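Local coordinates for protein ribose transcriptional regulator (Enterococcus faecium DO, PDB 4RK1) that binds ribose in a cleft between two lobes and, as a LacI-family regulator, probably controls transcription of its target genes in response to the sugar, at residues Ile17-Pro20 and Phe21-Thr24; Asp109-Gly112 and Gly113-Ala116; Gly117-Leu120 and Leu121-His125; Glu138-His141 and Ala142-Glu145; Ile222-Cys225 and Glu226-Pro230. All coordinates share one frame; numbering follows the deposited sequence.

Interaction 1: Ile17-Pro20 and Phe21-Thr24; sequences ITNP and FFST. With RIB (alpha-D-ribofuranose), chain K.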
loop_
_atom_site.group_PDB
_atom_site.type_symbol
_atom_site.label_atom_id
_atom_site.label_comp_id
_atom_site.label_asym_id
_atom_site.label_seq_id
_atom_site.Cartn_x
_atom_site.Cartn_y
_atom_site.Cartn_z
ATOM N N ILE B 17 0.958 -0.443 -7.706
ATOM C CA ILE B 17 0.752 -1.272 -6.503
ATOM C C ILE B 17 1.065 -0.559 -5.170
ATOM O O ILE B 17 0.580 -0.975 -4.123
ATOM C CB ILE B 17 1.515 -2.622 -6.593
ATOM C CG1 ILE B 17 1.044 -3.601 -5.509
ATOM C CG2 ILE B 17 3.024 -2.420 -6.513
ATOM C CD1 ILE B 17 -0.461 -3.789 -5.442
ATOM N N THR B 18 1.833 0.524 -5.196
ATOM C CA THR B 18 2.129 1.255 -3.957
ATOM C C THR B 18 0.959 2.117 -3.471
ATOM O O THR B 18 0.985 2.620 -2.362
ATOM C CB THR B 18 3.386 2.140 -4.084
ATOM O OG1 THR B 18 3.137 3.216 -4.989
ATOM C CG2 THR B 18 4.557 1.320 -4.584
ATOM N N ASN B 19 -0.062 2.294 -4.298
ATOM C CA ASN B 19 -1.244 3.046 -3.893
ATOM C C ASN B 19 -2.214 2.102 -3.198
ATOM O O ASN B 19 -2.600 1.087 -3.782
ATOM C CB ASN B 19 -1.895 3.652 -5.122
ATOM C CG ASN B 19 -3.094 4.517 -4.803
ATOM O OD1 ASN B 19 -3.699 4.461 -3.727
ATOM N ND2 ASN B 19 -3.457 5.317 -5.769
ATOM N N PRO B 20 -2.618 2.423 -1.957
ATOM C CA PRO B 20 -3.556 1.534 -1.243
ATOM C C PRO B 20 -4.866 1.231 -1.988
ATOM O O PRO B 20 -5.477 0.177 -1.758
ATOM C CB PRO B 20 -3.831 2.299 0.063
ATOM C CG PRO B 20 -2.618 3.133 0.261
ATOM C CD PRO B 20 -2.203 3.561 -1.115
ATOM N N PHE B 21 -5.304 2.145 -2.860
ATOM C CA PHE B 21 -6.446 1.881 -3.715
ATOM C C PHE B 21 -6.279 0.557 -4.466
ATOM O O PHE B 21 -7.182 -0.270 -4.469
ATOM C CB PHE B 21 -6.682 3.037 -4.714
ATOM C CG PHE B 21 -7.803 2.772 -5.667
ATOM C CD1 PHE B 21 -9.113 3.051 -5.307
ATOM C CD2 PHE B 21 -7.566 2.172 -6.897
ATOM C CE1 PHE B 21 -10.159 2.760 -6.162
ATOM C CE2 PHE B 21 -8.614 1.876 -7.755
ATOM C CZ PHE B 21 -9.915 2.183 -7.386
ATOM N N PHE B 22 -5.122 0.351 -5.096
ATOM C CA PHE B 22 -4.922 -0.830 -5.930
ATOM C C PHE B 22 -4.640 -2.085 -5.127
ATOM O O PHE B 22 -5.004 -3.174 -5.560
ATOM C CB PHE B 22 -3.850 -0.583 -6.983
ATOM C CG PHE B 22 -4.272 0.414 -8.002
ATOM C CD1 PHE B 22 -5.297 0.109 -8.878
ATOM C CD2 PHE B 22 -3.702 1.672 -8.044
ATOM C CE1 PHE B 22 -5.736 1.037 -9.796
ATOM C CE2 PHE B 22 -4.130 2.604 -8.969
ATOM C CZ PHE B 22 -5.152 2.289 -9.835
ATOM N N SER B 23 -4.032 -1.947 -3.950
ATOM C CA SER B 23 -3.840 -3.124 -3.101
ATOM C C SER B 23 -5.176 -3.547 -2.470
ATOM O O SER B 23 -5.454 -4.736 -2.359
ATOM C CB SER B 23 -2.727 -2.921 -2.066
ATOM O OG SER B 23 -2.912 -1.749 -1.312
ATOM N N THR B 24 -6.026 -2.594 -2.109
ATOM C CA THR B 24 -7.359 -2.943 -1.618
ATOM C C THR B 24 -8.226 -3.533 -2.732
ATOM O O THR B 24 -9.004 -4.445 -2.479
ATOM C CB THR B 24 -8.044 -1.740 -0.956
ATOM O OG1 THR B 24 -7.300 -1.374 0.208
ATOM C CG2 THR B 24 -9.463 -2.074 -0.548
HETATM O O5 RIB K . -5.969 6.603 -6.032
HETATM C C5 RIB K . -5.467 6.133 -7.290
HETATM C C4 RIB K . -6.385 6.616 -8.323
HETATM O O4 RIB K . -5.978 6.158 -9.625
HETATM C C3 RIB K . -7.696 6.015 -7.842
HETATM O O3 RIB K . -8.551 7.118 -7.609
HETATM C C2 RIB K . -8.084 5.068 -8.959
HETATM O O2 RIB K . -9.430 5.230 -9.374
HETATM C C1 RIB K . -7.001 5.239 -10.046
HETATM O O1 RIB K . -7.538 5.583 -11.308
HETATM O O HOH W 1 -0.540 -0.458 -1.805
#
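The ring of Phe-22 turns one edge to Asn-19, whose CB lies near the ring plane, 4.0 Å from CD2. One of its faces takes CD2 of Phe-21, 3.5 Å above the plane and over the ring centre, while CE1 of Phe-22 lies in plane at the edge of the Phe-21 ring. The two phenylalanines therefore meet edge to face, and both also reach the bound ribofuranose. Phe-21 offers the sugar a face, with C2 of the ribose 3.4 Å above the plane and offset toward the rim; Phe-22 brings its CZ to within 3.5 Å of ribose C1.

Asn-19 is the N-cap of the helix that follows. With CG anti to the backbone N (chi1 -177°), its amide points OD1 at Phe-21 N and accepts from it at 2.9 Å with an N-H...O angle of 158°. The donor stands above the carbonyl plane of the amide, 50° out of it. The backbone O of Asn-19 accepts from Phe-22 N and, weakly, from Ser-23 N, and Thr-24 N bonds to Pro-20 O at 2.8 Å. Water 1 donates to Ile-17 O (2.6 Å) and is hydrogen-bonded to Ser-23 OG, joining the loop to the helix.

Residues 17-20 belong to the loop that follows strand 9-14 and lead into helix 20-33. Phe-21 packs on Ile-239 and Leu-242 of helix 239-255, Pro-20 lies against Glu-194 of helix 193-205, and Ile-17 meets Ile-17 of the second subunit.

Interaction 2: Asp109-Gly112 and Gly113-Ala116; sequences DFRG and GYLA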
loop_
_atom_site.group_PDB
_atom_site.type_symbol
_atom_site.label_atom_id
_atom_site.label_comp_id
_atom_site.label_asym_id
_atom_site.label_seq_id
_atom_site.Cartn_x
_atom_site.Cartn_y
_atom_site.Cartn_z
ATOM N N ASP B 109 -17.237 8.574 -11.550
ATOM C CA ASP B 109 -16.240 9.627 -11.416
ATOM C C ASP B 109 -16.804 11.038 -11.570
ATOM O O ASP B 109 -16.457 11.931 -10.790
ATOM C CB ASP B 109 -15.135 9.410 -12.453
ATOM C CG ASP B 109 -14.347 8.139 -12.188
ATOM O OD1 ASP B 109 -13.656 8.100 -11.158
ATOM O OD2 ASP B 109 -14.440 7.188 -12.988
ATOM N N PHE B 110 -17.636 11.247 -12.590
ATOM C CA PHE B 110 -18.240 12.577 -12.828
ATOM C C PHE B 110 -19.026 13.020 -11.589
ATOM O O PHE B 110 -18.848 14.135 -11.069
ATOM C CB PHE B 110 -19.150 12.546 -14.062
ATOM C CG PHE B 110 -19.694 13.900 -14.457
ATOM C CD1 PHE B 110 -20.862 14.385 -13.885
ATOM C CD2 PHE B 110 -19.045 14.680 -15.404
ATOM C CE1 PHE B 110 -21.366 15.631 -14.240
ATOM C CE2 PHE B 110 -19.551 15.922 -15.776
ATOM C CZ PHE B 110 -20.709 16.399 -15.183
ATOM N N ARG B 111 -19.871 12.127 -11.097
ATOM C CA ARG B 111 -20.646 12.388 -9.897
ATOM C C ARG B 111 -19.747 12.711 -8.714
ATOM O O ARG B 111 -20.012 13.658 -7.976
ATOM C CB ARG B 111 -21.543 11.188 -9.575
ATOM C CG ARG B 111 -22.329 11.280 -8.279
ATOM C CD ARG B 111 -23.410 12.350 -8.307
ATOM N NE ARG B 111 -24.222 12.331 -7.092
ATOM C CZ ARG B 111 -25.179 13.217 -6.808
ATOM N NH1 ARG B 111 -25.463 14.205 -7.651
ATOM N NH2 ARG B 111 -25.847 13.118 -5.670
ATOM N N GLY B 112 -18.697 11.918 -8.512
ATOM C CA GLY B 112 -17.789 12.160 -7.403
ATOM C C GLY B 112 -17.124 13.527 -7.453
ATOM O O GLY B 112 -17.029 14.211 -6.439
ATOM N N GLY B 113 -16.661 13.931 -8.631
ATOM C CA GLY B 113 -16.070 15.266 -8.782
ATOM C C GLY B 113 -17.097 16.364 -8.522
ATOM O O GLY B 113 -16.814 17.373 -7.879
ATOM N N TYR B 114 -18.308 16.145 -9.007
ATOM C CA TYR B 114 -19.421 17.058 -8.750
ATOM C C TYR B 114 -19.706 17.182 -7.264
ATOM O O TYR B 114 -19.854 18.289 -6.749
ATOM C CB TYR B 114 -20.663 16.566 -9.483
ATOM C CG TYR B 114 -21.899 17.396 -9.273
ATOM C CD1 TYR B 114 -22.089 18.580 -9.981
ATOM C CD2 TYR B 114 -22.902 16.980 -8.398
ATOM C CE1 TYR B 114 -23.240 19.326 -9.824
ATOM C CE2 TYR B 114 -24.057 17.736 -8.224
ATOM C CZ TYR B 114 -24.216 18.901 -8.944
ATOM O OH TYR B 114 -25.350 19.653 -8.790
ATOM N N LEU B 115 -19.764 16.052 -6.565
ATOM C CA LEU B 115 -19.965 16.088 -5.126
ATOM C C LEU B 115 -18.873 16.869 -4.406
ATOM O O LEU B 115 -19.169 17.626 -3.484
ATOM C CB LEU B 115 -20.066 14.679 -4.539
ATOM C CG LEU B 115 -21.328 13.866 -4.851
ATOM C CD1 LEU B 115 -21.166 12.455 -4.299
ATOM C CD2 LEU B 115 -22.580 14.521 -4.287
ATOM N N ALA B 116 -17.614 16.679 -4.812
ATOM C CA ALA B 116 -16.500 17.399 -4.201
ATOM C C ALA B 116 -16.620 18.913 -4.399
ATOM O O ALA B 116 -16.435 19.689 -3.459
ATOM C CB ALA B 116 -15.181 16.902 -4.760
#
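Arg-111 reaches forward, toward the next turn of its helix, and lies against two side chains, Tyr-114 and Leu-115. The bend at chi2 (68°), after CG has set out anti to the backbone N, carries the guanidinium outward and toward the C-terminal end. Leu-115 CD2 sits over one face of that group, 3.7 Å above its plane and offset toward the rim, so the methyl meets the flat side of the charged group. Its closest approaches to CZ and to NH2 of Arg-111 are both 3.8 Å, evidence of apolar packing against the planar group.

Tyr-114 comes to the other branch of the guanidinium: NH1 of Arg-111 is 3.8 Å from CE2 of the ring. The two planes are 22° apart, and NH1 approaches the ring obliquely. The Tyr-114 CB rests over the backbone, 3.3 Å from Arg-111 O.

Beneath these side chains the backbone has regular i to i+4 bonds. Gly-113 N reaches Asp-109 O at 3.0 Å with an angle of 167°, and the bonds of Tyr-114 N to Phe-110 O, Leu-115 N to Arg-111 O and Ala-116 N to Gly-112 O continue the series. Gly-112 and Gly-113 form a buried pair without side chains.

This is the start of helix 109-122, which follows strand 103-107. Helix 138-153 packs alongside: Asp-109 OD1 forms a salt bridge with Arg-143 NE of that helix, and the Asp-109 side chain also touches Asn-139 and Ala-142, while Phe-110 lies on Ser-149 and Tyr-114 on Ala-150.

Interaction 3: Gly117-Leu120 and Leu121-His125; sequences GMHL and LSLGH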
loop_
_atom_site.group_PDB
_atom_site.type_symbol
_atom_site.label_atom_id
_atom_site.label_comp_id
_atom_site.label_asym_id
_atom_site.label_seq_id
_atom_site.Cartn_x
_atom_site.Cartn_y
_atom_site.Cartn_z
ATOM N N GLY B 117 -16.924 19.315 -5.627
ATOM C CA GLY B 117 -17.144 20.713 -5.943
ATOM C C GLY B 117 -18.280 21.331 -5.165
ATOM O O GLY B 117 -18.120 22.408 -4.584
HETATM N N MSE B 118 -19.424 20.649 -5.127
HETATM C CA MSE B 118 -20.616 21.189 -4.456
HETATM C C MSE B 118 -20.375 21.358 -2.980
HETATM O O MSE B 118 -20.859 22.324 -2.366
HETATM C CB MSE B 118 -21.866 20.338 -4.714
HETATM C CG MSE B 118 -22.279 20.272 -6.183
HETATM SE SE MSE B 118 -22.877 22.001 -6.938
HETATM C CE MSE B 118 -24.642 21.992 -6.047
ATOM N N HIS B 119 -19.603 20.449 -2.387
ATOM C CA HIS B 119 -19.272 20.551 -0.970
ATOM C C HIS B 119 -18.418 21.792 -0.659
ATOM O O HIS B 119 -18.755 22.585 0.230
ATOM C CB HIS B 119 -18.547 19.290 -0.498
ATOM C CG HIS B 119 -18.130 19.339 0.939
ATOM N ND1 HIS B 119 -19.034 19.297 1.980
ATOM C CD2 HIS B 119 -16.905 19.436 1.510
ATOM C CE1 HIS B 119 -18.383 19.359 3.130
ATOM N NE2 HIS B 119 -17.091 19.444 2.872
ATOM N N LEU B 120 -17.316 21.960 -1.387
ATOM C CA LEU B 120 -16.451 23.128 -1.194
ATOM C C LEU B 120 -17.187 24.443 -1.466
ATOM O O LEU B 120 -17.024 25.415 -0.727
ATOM C CB LEU B 120 -15.197 23.038 -2.082
ATOM C CG LEU B 120 -14.137 21.989 -1.687
ATOM C CD1 LEU B 120 -12.996 21.963 -2.691
ATOM C CD2 LEU B 120 -13.597 22.240 -0.290
ATOM N N LEU B 121 -17.991 24.470 -2.522
ATOM C CA LEU B 121 -18.747 25.669 -2.877
ATOM C C LEU B 121 -19.842 25.975 -1.857
ATOM O O LEU B 121 -20.059 27.138 -1.540
ATOM C CB LEU B 121 -19.336 25.548 -4.282
ATOM C CG LEU B 121 -18.297 25.476 -5.395
ATOM C CD1 LEU B 121 -18.869 24.842 -6.659
ATOM C CD2 LEU B 121 -17.695 26.842 -5.687
ATOM N N SER B 122 -20.499 24.951 -1.306
ATOM C CA SER B 122 -21.499 25.171 -0.256
ATOM C C SER B 122 -20.877 25.806 0.979
ATOM O O SER B 122 -21.558 26.493 1.744
ATOM C CB SER B 122 -22.173 23.868 0.162
ATOM O OG SER B 122 -21.283 23.062 0.915
ATOM N N LEU B 123 -19.586 25.561 1.180
ATOM C CA LEU B 123 -18.860 26.128 2.321
ATOM C C LEU B 123 -18.372 27.558 2.079
ATOM O O LEU B 123 -17.821 28.187 2.985
ATOM C CB LEU B 123 -17.679 25.222 2.693
ATOM C CG LEU B 123 -18.077 23.866 3.282
ATOM C CD1 LEU B 123 -16.861 22.965 3.345
ATOM C CD2 LEU B 123 -18.724 24.006 4.651
ATOM N N GLY B 124 -18.553 28.067 0.867
ATOM C CA GLY B 124 -18.216 29.456 0.561
ATOM C C GLY B 124 -16.861 29.622 -0.103
ATOM O O GLY B 124 -16.429 30.748 -0.338
ATOM N N HIS B 125 -16.173 28.518 -0.407
ATOM C CA HIS B 125 -14.889 28.615 -1.112
ATOM C C HIS B 125 -15.174 28.942 -2.563
ATOM O O HIS B 125 -15.983 28.285 -3.206
ATOM C CB HIS B 125 -14.067 27.322 -0.961
ATOM C CG HIS B 125 -13.750 27.001 0.464
ATOM N ND1 HIS B 125 -12.771 27.664 1.170
ATOM C CD2 HIS B 125 -14.343 26.159 1.344
ATOM C CE1 HIS B 125 -12.747 27.218 2.413
ATOM N NE2 HIS B 125 -13.693 26.307 2.546
#
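The backbone passes from i to i+4 bonding, as in Leu-121 N to Gly-117 O (2.9 Å, 164°), to a turn in which His-125 N reaches back to Leu-120 O at 3.2 Å and Gly-124 N, at a positive phi of 98°, to Leu-121 O.

Among the side chains, Leu-123 places CD1 over one face of the His-119 imidazole, 4.0 Å from the ring centroid and 28° off the normal, a CH-pi contact. The closest ring atom is NE2, 3.6 Å from CD1, and that nitrogen is itself hydrogen-bonded to Thr-276 OG1. Ser-122 turns its hydroxyl back on the helix: with chi1 at 72°, OG lies between the backbone N and carbonyl carbon and donates to His-119 O at 2.7 Å. Leu-123 N approaches that same oxygen from the same face of its plane, so two donors grip it.

The His-125 ring meets Leu-120 O edge-on, with CD2 3.5 Å away. Its ND1 bonds to Thr-186 OG1, just before strand 187-190, and its NE2 to Ala-277 O near the C terminus. Leu-120 packs on strands 128-133 and 215-218. Positive phi at Gly-124, where a CB would press on the carbonyl O before it, and paired bonds back into the last turn identify a Schellman motif, the glycine-based C-cap that here ends helix 109-122 ahead of strand 128-133.

Interaction 4: Glu138-His141 and Ala142-Glu145; sequences ENVH and ARIE. With RIB (alpha-D-ribofuranose), chain K.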
loop_
_atom_site.group_PDB
_atom_site.type_symbol
_atom_site.label_atom_id
_atom_site.label_comp_id
_atom_site.label_asym_id
_atom_site.label_seq_id
_atom_site.Cartn_x
_atom_site.Cartn_y
_atom_site.Cartn_z
ATOM N N GLU B 138 -8.461 8.936 -18.082
ATOM C CA GLU B 138 -9.817 9.369 -18.449
ATOM C C GLU B 138 -10.791 9.369 -17.261
ATOM O O GLU B 138 -11.651 10.228 -17.172
ATOM C CB GLU B 138 -10.363 8.508 -19.606
ATOM C CG GLU B 138 -11.843 8.708 -19.942
ATOM C CD GLU B 138 -12.209 10.148 -20.277
ATOM O OE1 GLU B 138 -11.459 10.793 -21.039
ATOM O OE2 GLU B 138 -13.256 10.631 -19.785
ATOM N N ASN B 139 -10.654 8.414 -16.351
ATOM C CA ASN B 139 -11.511 8.387 -15.172
ATOM C C ASN B 139 -11.260 9.598 -14.274
ATOM O O ASN B 139 -12.204 10.197 -13.731
ATOM C CB ASN B 139 -11.375 7.060 -14.399
ATOM C CG ASN B 139 -9.959 6.770 -13.936
ATOM O OD1 ASN B 139 -8.995 7.016 -14.655
ATOM N ND2 ASN B 139 -9.831 6.221 -12.725
ATOM N N VAL B 140 -9.991 9.972 -14.142
ATOM C CA VAL B 140 -9.617 11.135 -13.357
ATOM C C VAL B 140 -10.114 12.393 -14.058
ATOM O O VAL B 140 -10.608 13.317 -13.412
ATOM C CB VAL B 140 -8.094 11.176 -13.098
ATOM C CG1 VAL B 140 -7.665 12.513 -12.516
ATOM C CG2 VAL B 140 -7.692 10.050 -12.150
ATOM N N HIS B 141 -9.984 12.426 -15.382
ATOM C CA HIS B 141 -10.489 13.549 -16.167
ATOM C C HIS B 141 -11.989 13.746 -15.925
ATOM O O HIS B 141 -12.455 14.865 -15.785
ATOM C CB HIS B 141 -10.216 13.307 -17.647
ATOM C CG HIS B 141 -10.825 14.328 -18.551
ATOM N ND1 HIS B 141 -10.392 15.635 -18.595
ATOM C CD2 HIS B 141 -11.831 14.232 -19.454
ATOM C CE1 HIS B 141 -11.107 16.302 -19.484
ATOM N NE2 HIS B 141 -11.987 15.473 -20.019
ATOM N N ALA B 142 -12.740 12.649 -15.858
ATOM C CA ALA B 142 -14.170 12.734 -15.622
ATOM C C ALA B 142 -14.486 13.341 -14.253
ATOM O O ALA B 142 -15.478 14.057 -14.117
ATOM C CB ALA B 142 -14.825 11.372 -15.777
ATOM N N ARG B 143 -13.648 13.076 -13.246
ATOM C CA ARG B 143 -13.817 13.716 -11.933
ATOM C C ARG B 143 -13.676 15.227 -12.070
ATOM O O ARG B 143 -14.441 15.999 -11.481
ATOM C CB ARG B 143 -12.791 13.219 -10.910
ATOM C CG ARG B 143 -12.808 11.725 -10.687
ATOM C CD ARG B 143 -11.674 11.248 -9.791
ATOM N NE ARG B 143 -11.544 9.797 -9.884
ATOM C CZ ARG B 143 -10.582 9.080 -9.315
ATOM N NH1 ARG B 143 -9.635 9.668 -8.585
ATOM N NH2 ARG B 143 -10.573 7.760 -9.488
ATOM N N ILE B 144 -12.677 15.646 -12.832
ATOM C CA ILE B 144 -12.408 17.068 -13.022
ATOM C C ILE B 144 -13.590 17.735 -13.741
ATOM O O ILE B 144 -14.025 18.825 -13.357
ATOM C CB ILE B 144 -11.066 17.289 -13.766
ATOM C CG1 ILE B 144 -9.896 16.840 -12.881
ATOM C CG2 ILE B 144 -10.899 18.746 -14.180
ATOM C CD1 ILE B 144 -8.559 16.761 -13.604
ATOM N N GLU B 145 -14.136 17.048 -14.738
ATOM C CA GLU B 145 -15.296 17.550 -15.465
ATOM C C GLU B 145 -16.509 17.697 -14.547
ATOM O O GLU B 145 -17.223 18.694 -14.616
ATOM C CB GLU B 145 -15.628 16.643 -16.653
ATOM C CG GLU B 145 -14.574 16.645 -17.756
ATOM C CD GLU B 145 -14.375 18.019 -18.362
ATOM O OE1 GLU B 145 -15.384 18.622 -18.780
ATOM O OE2 GLU B 145 -13.217 18.494 -18.406
HETATM O O5 RIB K . -5.969 6.603 -6.032
HETATM C C5 RIB K . -5.467 6.133 -7.290
HETATM C C4 RIB K . -6.385 6.616 -8.323
HETATM O O4 RIB K . -5.978 6.158 -9.625
HETATM C C3 RIB K . -7.696 6.015 -7.842
HETATM O O3 RIB K . -8.551 7.118 -7.609
HETATM C C2 RIB K . -8.084 5.068 -8.959
HETATM O O2 RIB K . -9.430 5.230 -9.374
HETATM C C1 RIB K . -7.001 5.239 -10.046
HETATM O O1 RIB K . -7.538 5.583 -11.308
HETATM O O HOH W 2 -12.179 5.881 -11.078
#
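The ribose pocket of this LacI-family sugar-binding fold is lined here by one turn of helix 138-153, within the beta-alpha-beta unit of strands 128-133 and 161-166. Asn-139 and Arg-143, four residues apart, project from the same side of the helix toward the sugar. Asn-139 ND2 donates to ribose O1 at 2.8 Å with an N-H...O angle of 164°. Arg-143 extends from CG to NE and brings its guanidinium edge to the sugar: NH1 and NH2 both donate to O3, at 2.9 and 2.8 Å, and NH2 also gives a weak bond to O2. Water 2 takes a hydrogen from Asn-139 ND2 and another from Arg-143 NH2, both at 2.9 Å, and donates to ribose O2, so it completes the bridge between the two side chains and the ligand.

Several partners fix the arginine. Its NE forms a salt bridge with Asp-109 OD1, NH1 makes a weak bond to Leu-191 O, and Val-140 CG2 lies over one face of the guanidinium, 4.1 Å above its plane. The salt bridge and the sugar bonds together fix the rotation of the guanidinium.

On another side of the turn, the chi1 of -67° and the bend at chi2 in Glu-145 fold its chain back over His-141. Glu-145 CG sits over one face of the imidazole, 3.9 Å from the centroid and 24° off its normal, a CH-pi contact.

Interaction 5: Ile222-Cys225 and Glu226-Pro230; sequences IDMC and EYIKP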
loop_
_atom_site.group_PDB
_atom_site.type_symbol
_atom_site.label_atom_id
_atom_site.label_comp_id
_atom_site.label_asym_id
_atom_site.label_seq_id
_atom_site.Cartn_x
_atom_site.Cartn_y
_atom_site.Cartn_z
ATOM N N ILE B 222 -9.447 5.647 0.915
ATOM C CA ILE B 222 -8.549 4.586 1.388
ATOM C C ILE B 222 -8.524 4.635 2.919
ATOM O O ILE B 222 -8.850 5.666 3.515
ATOM C CB ILE B 222 -7.137 4.667 0.750
ATOM C CG1 ILE B 222 -6.441 6.010 1.047
ATOM C CG2 ILE B 222 -7.235 4.450 -0.756
ATOM C CD1 ILE B 222 -4.968 6.029 0.682
ATOM N N ASP B 223 -8.199 3.508 3.552
ATOM C CA ASP B 223 -8.258 3.386 5.025
ATOM C C ASP B 223 -7.522 4.499 5.777
ATOM O O ASP B 223 -8.008 4.985 6.805
ATOM C CB ASP B 223 -7.683 2.024 5.485
ATOM C CG ASP B 223 -8.625 0.864 5.231
ATOM O OD1 ASP B 223 -9.776 1.096 4.811
ATOM O OD2 ASP B 223 -8.212 -0.293 5.453
HETATM N N MSE B 224 -6.365 4.909 5.259
HETATM C CA MSE B 224 -5.526 5.934 5.917
HETATM C C MSE B 224 -6.234 7.238 6.210
HETATM O O MSE B 224 -5.831 7.969 7.139
HETATM C CB MSE B 224 -4.255 6.153 5.084
HETATM C CG MSE B 224 -3.153 6.921 5.810
HETATM SE SE MSE B 224 -2.344 5.817 7.237
HETATM C CE MSE B 224 -1.648 7.226 8.430
ATOM N N CYS B 225 -7.295 7.546 5.459
ATOM C CA CYS B 225 -8.105 8.764 5.707
ATOM C C CYS B 225 -8.567 8.907 7.157
ATOM O O CYS B 225 -8.715 10.014 7.666
ATOM C CB CYS B 225 -9.343 8.769 4.816
ATOM S SG CYS B 225 -9.037 9.069 3.071
ATOM N N GLU B 226 -8.792 7.778 7.817
ATOM C CA GLU B 226 -9.270 7.775 9.195
ATOM C C GLU B 226 -8.156 7.783 10.244
ATOM O O GLU B 226 -8.437 7.850 11.437
ATOM C CB GLU B 226 -10.203 6.571 9.411
ATOM C CG GLU B 226 -11.464 6.669 8.562
ATOM C CD GLU B 226 -12.605 5.806 9.057
ATOM O OE1 GLU B 226 -12.377 4.620 9.362
ATOM O OE2 GLU B 226 -13.735 6.322 9.132
ATOM N N TYR B 227 -6.904 7.700 9.804
ATOM C CA TYR B 227 -5.774 7.623 10.706
ATOM C C TYR B 227 -4.964 8.910 10.753
ATOM O O TYR B 227 -4.135 9.070 11.626
ATOM C CB TYR B 227 -4.881 6.422 10.347
ATOM C CG TYR B 227 -5.583 5.108 10.591
ATOM C CD1 TYR B 227 -6.498 4.610 9.677
ATOM C CD2 TYR B 227 -5.358 4.375 11.757
ATOM C CE1 TYR B 227 -7.172 3.420 9.902
ATOM C CE2 TYR B 227 -6.031 3.190 11.989
ATOM C CZ TYR B 227 -6.929 2.714 11.063
ATOM O OH TYR B 227 -7.589 1.524 11.312
ATOM N N ILE B 228 -5.182 9.815 9.807
ATOM C CA ILE B 228 -4.551 11.128 9.884
ATOM C C ILE B 228 -5.433 12.100 10.653
ATOM O O ILE B 228 -6.593 11.812 10.934
ATOM C CB ILE B 228 -4.212 11.706 8.494
ATOM C CG1 ILE B 228 -5.475 11.846 7.626
ATOM C CG2 ILE B 228 -3.155 10.850 7.829
ATOM C CD1 ILE B 228 -5.196 12.440 6.270
ATOM N N LYS B 229 -4.868 13.256 10.980
ATOM C CA LYS B 229 -5.561 14.257 11.791
ATOM C C LYS B 229 -5.332 15.635 11.168
ATOM O O LYS B 229 -4.196 16.027 10.964
ATOM C CB LYS B 229 -5.044 14.209 13.235
ATOM C CG LYS B 229 -5.716 15.185 14.182
ATOM C CD LYS B 229 -5.356 14.873 15.624
ATOM C CE LYS B 229 -5.651 16.045 16.548
ATOM N NZ LYS B 229 -5.646 15.623 17.977
ATOM N N PRO B 230 -6.395 16.353 10.819
ATOM C CA PRO B 230 -7.770 15.884 10.941
ATOM C C PRO B 230 -8.078 14.765 9.941
ATOM O O PRO B 230 -7.441 14.681 8.880
ATOM C CB PRO B 230 -8.578 17.138 10.589
ATOM C CG PRO B 230 -7.711 17.854 9.609
ATOM C CD PRO B 230 -6.312 17.634 10.090
HETATM O O HOH W 3 -10.177 3.456 7.735
#
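This is a compact turn packing against itself in the loop between strands 215-218 and 233-236, a short 3-10 segment joined to a more extended run, at the interface with the second subunit. Met-224, a selenomethionine, supplies the main apolar contacts. Its chain leaves with CG anti to the backbone N (chi1 -166°) and bends at chi2, which brings the terminal methyl against Tyr-227 and Ile-228: CE lies 3.8 Å from Tyr-227 CB and 4.0 Å from Ile-228 CG2. The Met-224 side chain crosses both of those side chains at about a right angle.

Tyr-227 turns its ring edge to the backbone, with CD1 3.3 Å from Asp-223 O, and that oxygen lies in the ring plane. The same carbonyl accepts from Glu-226 N at 3.1 Å (angle 166°), an i to i+3 bond of the 3-10 kind. Tyr-227 N to Met-224 O repeats that spacing at 2.9 Å; its donor stands 59° out of the carbonyl plane. Ile-228 N adds a weak bond to Met-224 O. Water 3 lies 2.8 Å from Asp-223 O and 3.0 Å from Glu-226 OE1.

The second subunit packs against this turn. Arg-201 of the second subunit makes a cation-pi contact with Tyr-227, and Met-224 and Ile-228 pack on Ile-228 and Met-224 of that subunit, a reciprocal arrangement. Successive i to i+3 backbone bonds identify a 3-10 turn, here a connecting loop that forms part of the dimer interface of this LacI-family sugar-binding domain.

From the N terminus, interaction 1 comes first and starts helix 20-33. Interactions 2 and 3 then share helix 109-122, one at its start and the other at its end, their segments adjoining in sequence. Interaction 4 follows on helix 138-153, and interaction 5 lies in the later loop before strand 233-236. Each is local, closing only a turn, and none nests within or crosses another. Ties between them arise in space: interactions 2 and 4 join the starts of helices 109-122 and 138-153, while interaction 1 joins the start of helix 20-33 to the loop before strand 233-236, where Pro-20 and Phe-21 pack on Ile-222. Interactions 1 and 4 meet the same ribose; interactions 1 and 5 both touch the second subunit.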